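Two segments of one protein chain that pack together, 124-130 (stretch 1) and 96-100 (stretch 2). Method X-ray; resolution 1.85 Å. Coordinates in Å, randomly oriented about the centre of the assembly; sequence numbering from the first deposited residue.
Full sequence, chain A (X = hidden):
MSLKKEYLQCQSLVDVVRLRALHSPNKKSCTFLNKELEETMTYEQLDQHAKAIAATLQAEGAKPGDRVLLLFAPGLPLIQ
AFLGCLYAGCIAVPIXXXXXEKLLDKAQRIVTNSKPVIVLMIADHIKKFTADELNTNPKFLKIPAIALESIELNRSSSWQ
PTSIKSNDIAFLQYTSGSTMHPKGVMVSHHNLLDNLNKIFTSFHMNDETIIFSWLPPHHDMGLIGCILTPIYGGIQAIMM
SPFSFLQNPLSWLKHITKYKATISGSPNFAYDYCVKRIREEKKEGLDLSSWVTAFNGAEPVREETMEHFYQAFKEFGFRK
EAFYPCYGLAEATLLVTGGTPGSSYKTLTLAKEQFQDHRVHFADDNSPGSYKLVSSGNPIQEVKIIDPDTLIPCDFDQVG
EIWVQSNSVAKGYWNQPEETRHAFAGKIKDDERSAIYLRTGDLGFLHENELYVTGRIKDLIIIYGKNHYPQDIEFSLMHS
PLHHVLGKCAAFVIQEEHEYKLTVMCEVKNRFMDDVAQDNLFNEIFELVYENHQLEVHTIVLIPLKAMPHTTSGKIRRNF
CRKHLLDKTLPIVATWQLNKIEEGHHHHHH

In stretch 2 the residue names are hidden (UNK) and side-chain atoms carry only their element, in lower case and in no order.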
ATOM      1  N   ASP A 124     -10.811  -3.789 -23.380  1.00 26.13           N
ATOM      2  CA  ASP A 124      -9.448  -4.092 -23.812  1.00 26.62           C
ATOM      3  C   ASP A 124      -8.903  -5.313 -23.098  1.00 28.82           C
ATOM      4  O   ASP A 124      -8.141  -6.093 -23.677  1.00 28.99           O
ATOM      5  CB  ASP A 124      -8.515  -2.898 -23.566  1.00 27.17           C
ATOM      6  CG  ASP A 124      -8.673  -1.803 -24.620  1.00 34.27           C
ATOM      7  OD1 ASP A 124      -9.414  -2.025 -25.611  1.00 33.42           O
ATOM      8  OD2 ASP A 124      -8.053  -0.725 -24.466  1.00 35.93           O
ATOM      9  N   HIS A 125      -9.277  -5.477 -21.833  1.00 26.63           N
ATOM     10  CA  HIS A 125      -8.684  -6.543 -21.031  1.00 26.82           C
ATOM     11  C   HIS A 125      -9.358  -7.890 -21.251  1.00 26.67           C
ATOM     12  O   HIS A 125      -8.726  -8.931 -21.072  1.00 26.58           O
ATOM     13  CB  HIS A 125      -8.638  -6.170 -19.547  1.00 24.03           C
ATOM     14  CG  HIS A 125      -7.455  -5.331 -19.169  1.00 23.26           C
ATOM     15  ND1 HIS A 125      -7.305  -4.795 -17.911  1.00 21.48           N
ATOM     16  CD2 HIS A 125      -6.371  -4.931 -19.879  1.00 26.13           C
ATOM     17  CE1 HIS A 125      -6.176  -4.110 -17.854  1.00 22.88           C
ATOM     18  NE2 HIS A 125      -5.592  -4.174 -19.038  1.00 24.94           N
ATOM     19  N   ILE A 126     -10.629  -7.885 -21.655  1.00 25.72           N
ATOM     20  CA  ILE A 126     -11.250  -9.154 -21.989  1.00 28.63           C
ATOM     21  C   ILE A 126     -10.534  -9.738 -23.220  1.00 31.95           C
ATOM     22  O   ILE A 126     -10.397 -10.950 -23.348  1.00 31.88           O
ATOM     23  CB  ILE A 126     -12.798  -9.101 -22.177  1.00 31.30           C
ATOM     24  CG1 ILE A 126     -13.192  -9.355 -23.615  1.00 30.98           C
ATOM     25  CG2 ILE A 126     -13.433  -7.855 -21.601  1.00 29.16           C
ATOM     26  CD1 ILE A 126     -13.763 -10.689 -23.778  1.00 33.80           C
ATOM     27  N   LYS A 127     -10.038  -8.871 -24.101  1.00 30.02           N
ATOM     28  CA  LYS A 127      -9.238  -9.345 -25.229  1.00 33.60           C
ATOM     29  C   LYS A 127      -7.856  -9.849 -24.802  1.00 30.99           C
ATOM     30  O   LYS A 127      -7.404 -10.903 -25.239  1.00 31.42           O
ATOM     31  CB  LYS A 127      -9.127  -8.271 -26.310  1.00 34.37           C
ATOM     32  CG  LYS A 127     -10.106  -8.495 -27.431  1.00 39.54           C
ATOM     33  CD  LYS A 127     -10.943  -7.265 -27.722  1.00 44.23           C
ATOM     34  CE  LYS A 127     -12.252  -7.698 -28.376  1.00 45.20           C
ATOM     35  NZ  LYS A 127     -12.818  -8.891 -27.656  1.00 46.18           N
ATOM     36  N   LYS A 128      -7.198  -9.100 -23.933  1.00 29.51           N
ATOM     37  CA  LYS A 128      -5.862  -9.457 -23.498  1.00 30.74           C
ATOM     38  C   LYS A 128      -5.834 -10.651 -22.551  1.00 32.30           C
ATOM     39  O   LYS A 128      -4.914 -11.465 -22.620  1.00 35.13           O
ATOM     40  CB  LYS A 128      -5.171  -8.263 -22.839  1.00 30.50           C
ATOM     41  CG  LYS A 128      -3.816  -8.603 -22.280  1.00 32.66           C
ATOM     42  CD  LYS A 128      -3.090  -7.399 -21.718  1.00 35.49           C
ATOM     43  CE  LYS A 128      -1.721  -7.834 -21.169  1.00 36.27           C
ATOM     44  NZ  LYS A 128      -0.885  -6.680 -20.738  1.00 38.35           N
ATOM     45  N   PHE A 129      -6.828 -10.773 -21.674  1.00 29.29           N
ATOM     46  CA  PHE A 129      -6.763 -11.812 -20.643  1.00 32.08           C
ATOM     47  C   PHE A 129      -7.712 -12.984 -20.794  1.00 32.31           C
ATOM     48  O   PHE A 129      -7.638 -13.931 -20.018  1.00 32.62           O
ATOM     49  CB  PHE A 129      -6.890 -11.210 -19.229  1.00 28.00           C
ATOM     50  CG  PHE A 129      -5.789 -10.255 -18.894  1.00 28.88           C
ATOM     51  CD1 PHE A 129      -6.056  -8.922 -18.657  1.00 27.37           C
ATOM     52  CD2 PHE A 129      -4.477 -10.688 -18.846  1.00 29.69           C
ATOM     53  CE1 PHE A 129      -5.040  -8.046 -18.360  1.00 27.52           C
ATOM     54  CE2 PHE A 129      -3.458  -9.814 -18.548  1.00 30.79           C
ATOM     55  CZ  PHE A 129      -3.738  -8.493 -18.305  1.00 28.65           C
ATOM     56  N   THR A 130      -8.612 -12.943 -21.767  1.00 32.53           N
ATOM     57  CA  THR A 130      -9.480 -14.103 -21.963  1.00 34.57           C
ATOM     58  C   THR A 130      -9.321 -14.690 -23.367  1.00 37.05           C
ATOM     59  O   THR A 130      -8.508 -14.202 -24.155  1.00 36.59           O
ATOM     60  CB  THR A 130     -10.951 -13.805 -21.657  1.00 32.72           C
ATOM     61  OG1 THR A 130     -11.524 -13.022 -22.713  1.00 32.98           O
ATOM     62  CG2 THR A 130     -11.075 -13.062 -20.331  1.00 29.97           C
ATOM     63  N   UNK A  96      -4.702  -6.641  -9.151  1.00 23.78           N
ATOM     64  CA  UNK A  96      -3.839  -6.086 -10.197  1.00 24.78           C
ATOM     65  C   UNK A  96      -4.031  -6.875 -11.478  1.00 23.57           C
ATOM     66  O   UNK A  96      -4.100  -8.097 -11.439  1.00 24.33           O
ATOM     67  c   UNK A  96      -1.943  -5.984  -7.315  1.00 31.74           C
ATOM     68  c   UNK A  96      -0.991  -3.959  -6.395  1.00 31.14           C
ATOM     69  c   UNK A  96      -1.502  -5.241  -6.209  1.00 31.57           C
ATOM     70  o   UNK A  96      -0.570  -3.229  -5.303  1.00 32.18           O
ATOM     71  c   UNK A  96      -2.361  -6.242  -9.802  1.00 26.45           C
ATOM     72  c   UNK A  96      -1.363  -4.154  -8.764  1.00 31.73           C
ATOM     73  c   UNK A  96      -0.917  -3.411  -7.662  1.00 28.70           C
ATOM     74  c   UNK A  96      -1.898  -5.443  -8.606  1.00 27.65           C
ATOM     75  N   UNK A  97      -4.105  -6.193 -12.624  1.00 21.98           N
ATOM     76  CA  UNK A  97      -4.139  -6.942 -13.884  1.00 24.96           C
ATOM     77  C   UNK A  97      -2.923  -7.879 -13.964  1.00 26.28           C
ATOM     78  O   UNK A  97      -1.811  -7.453 -13.631  1.00 27.79           O
ATOM     79  c   UNK A  97      -4.358  -4.756 -12.827  1.00 24.36           C
ATOM     80  c   UNK A  97      -4.784  -4.695 -14.280  1.00 24.09           C
ATOM     81  c   UNK A  97      -4.085  -5.830 -14.941  1.00 25.17           C
ATOM     82  N   UNK A  98      -3.143  -9.149 -14.355  1.00 26.15           N
ATOM     83  CA  UNK A  98      -2.109 -10.199 -14.312  1.00 25.02           C
ATOM     84  C   UNK A  98      -1.177 -10.102 -15.517  1.00 27.76           C
ATOM     85  O   UNK A  98      -1.138 -11.004 -16.361  1.00 27.08           O
ATOM     86  c   UNK A  98      -4.449  -9.653 -14.820  1.00 25.99           C
ATOM     87  c   UNK A  98      -2.925 -11.497 -14.347  1.00 26.84           C
ATOM     88  c   UNK A  98      -4.199 -11.134 -15.072  1.00 27.09           C
ATOM     89  N   UNK A  99      -0.435  -9.002 -15.582  1.00 26.23           N
ATOM     90  CA  UNK A  99       0.339  -8.658 -16.773  1.00 30.60           C
ATOM     91  C   UNK A  99       1.588  -9.514 -16.948  1.00 30.46           C
ATOM     92  O   UNK A  99       2.107  -9.649 -18.055  1.00 29.94           O
ATOM     93  c   UNK A  99       0.704  -7.183 -16.760  1.00 29.14           C
ATOM     94  N   UNK A 100       2.072 -10.093 -15.860  1.00 30.03           N
ATOM     95  CA  UNK A 100       3.269 -10.923 -15.933  1.00 29.21           C
ATOM     96  C   UNK A 100       3.107 -12.181 -15.093  1.00 29.21           C
ATOM     97  O   UNK A 100       2.086 -12.391 -14.424  1.00 25.43           O
ATOM     98  c   UNK A 100       4.533 -10.141 -15.518  1.00 27.57           C
ATOM     99  n   UNK A 100       5.253  -8.211 -18.653  1.00 32.92           N
ATOM    100  o   UNK A 100       5.799 -10.295 -18.042  1.00 32.81           O
ATOM    101  c   UNK A 100       4.854  -8.879 -16.356  1.00 29.52           C
ATOM    102  c   UNK A 100       5.346  -9.190 -17.760  1.00 29.73           C
TER

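Position 96 carries eight side-chain atoms, seven carbons and one oxygen: a single carbon leads to a flat ring of six carbons, and the oxygen sits on the ring carbon farthest from the backbone. None of these atoms comes within 8 Å of stretch 1. A phenol on one methylene is tyrosine, Tyr96, and it takes no part in this contact.

Position 97 has three carbons that close a ring onto its own backbone N. One ring carbon lies against the imidazole of His125, and CB approaches the ring of Phe129, with CE1 of Phe129 4.2 Å from CB of position 97. Three carbons closed onto N can only be proline, Pro97; its CG is the atom 3.9 Å from CE1 of His125. Its CA-to-CB bond points toward the helix, and the one small ring touches two side chains a helical turn apart.

Position 98 repeats the pattern, three carbons closed onto N, but here the CA-to-CB bond runs sideways to the helix. The ring carbon bonded to N sits over the face of the Phe129 ring. This is a second proline, Pro98, and its CD stands 3.8 Å from the centroid of the Phe129 ring, 13° off the normal, a well-centred CH-pi contact. The backbone joins in: O of Pro98 is 3.4 Å from CE2 of Phe129.

Position 99 has one side-chain carbon and nothing beyond it; this CB lies 4.3 Å from NZ of Lys128, whose side chain is extended, with all four chi angles t. A lone CB is alanine, Ala99. A weak hydrogen bond from N of Ala99 to O of Pro97, 2.8 Å, spans a tight bend at Pro98.

Position 100 shows three carbons, the third bearing one oxygen and one nitrogen; none of them touches stretch 1. A terminal amide on that length of chain is glutamine, Gln100. It occupies the N-cap position of a helix; its CA-to-CB bond points away from stretch 1, though the end of the side chain comes nearer.

The contact works by shape, with no hydrogen bond crossing it. The helix presents His125 and Phe129 four residues apart, linked by a backbone hydrogen bond of 2.7 Å from N of Phe129 to O of His125, and the two consecutive prolines meet them. Phe129 is the hub, touching Pro97, Pro98 and Ala99. The rule to extract is economical: an aromatic ring at m, chi1 -62°, offers its face to a proline CD, while a neighbouring proline bridges to the residue one turn earlier.

Stretch 2 96-100: YPPAQ
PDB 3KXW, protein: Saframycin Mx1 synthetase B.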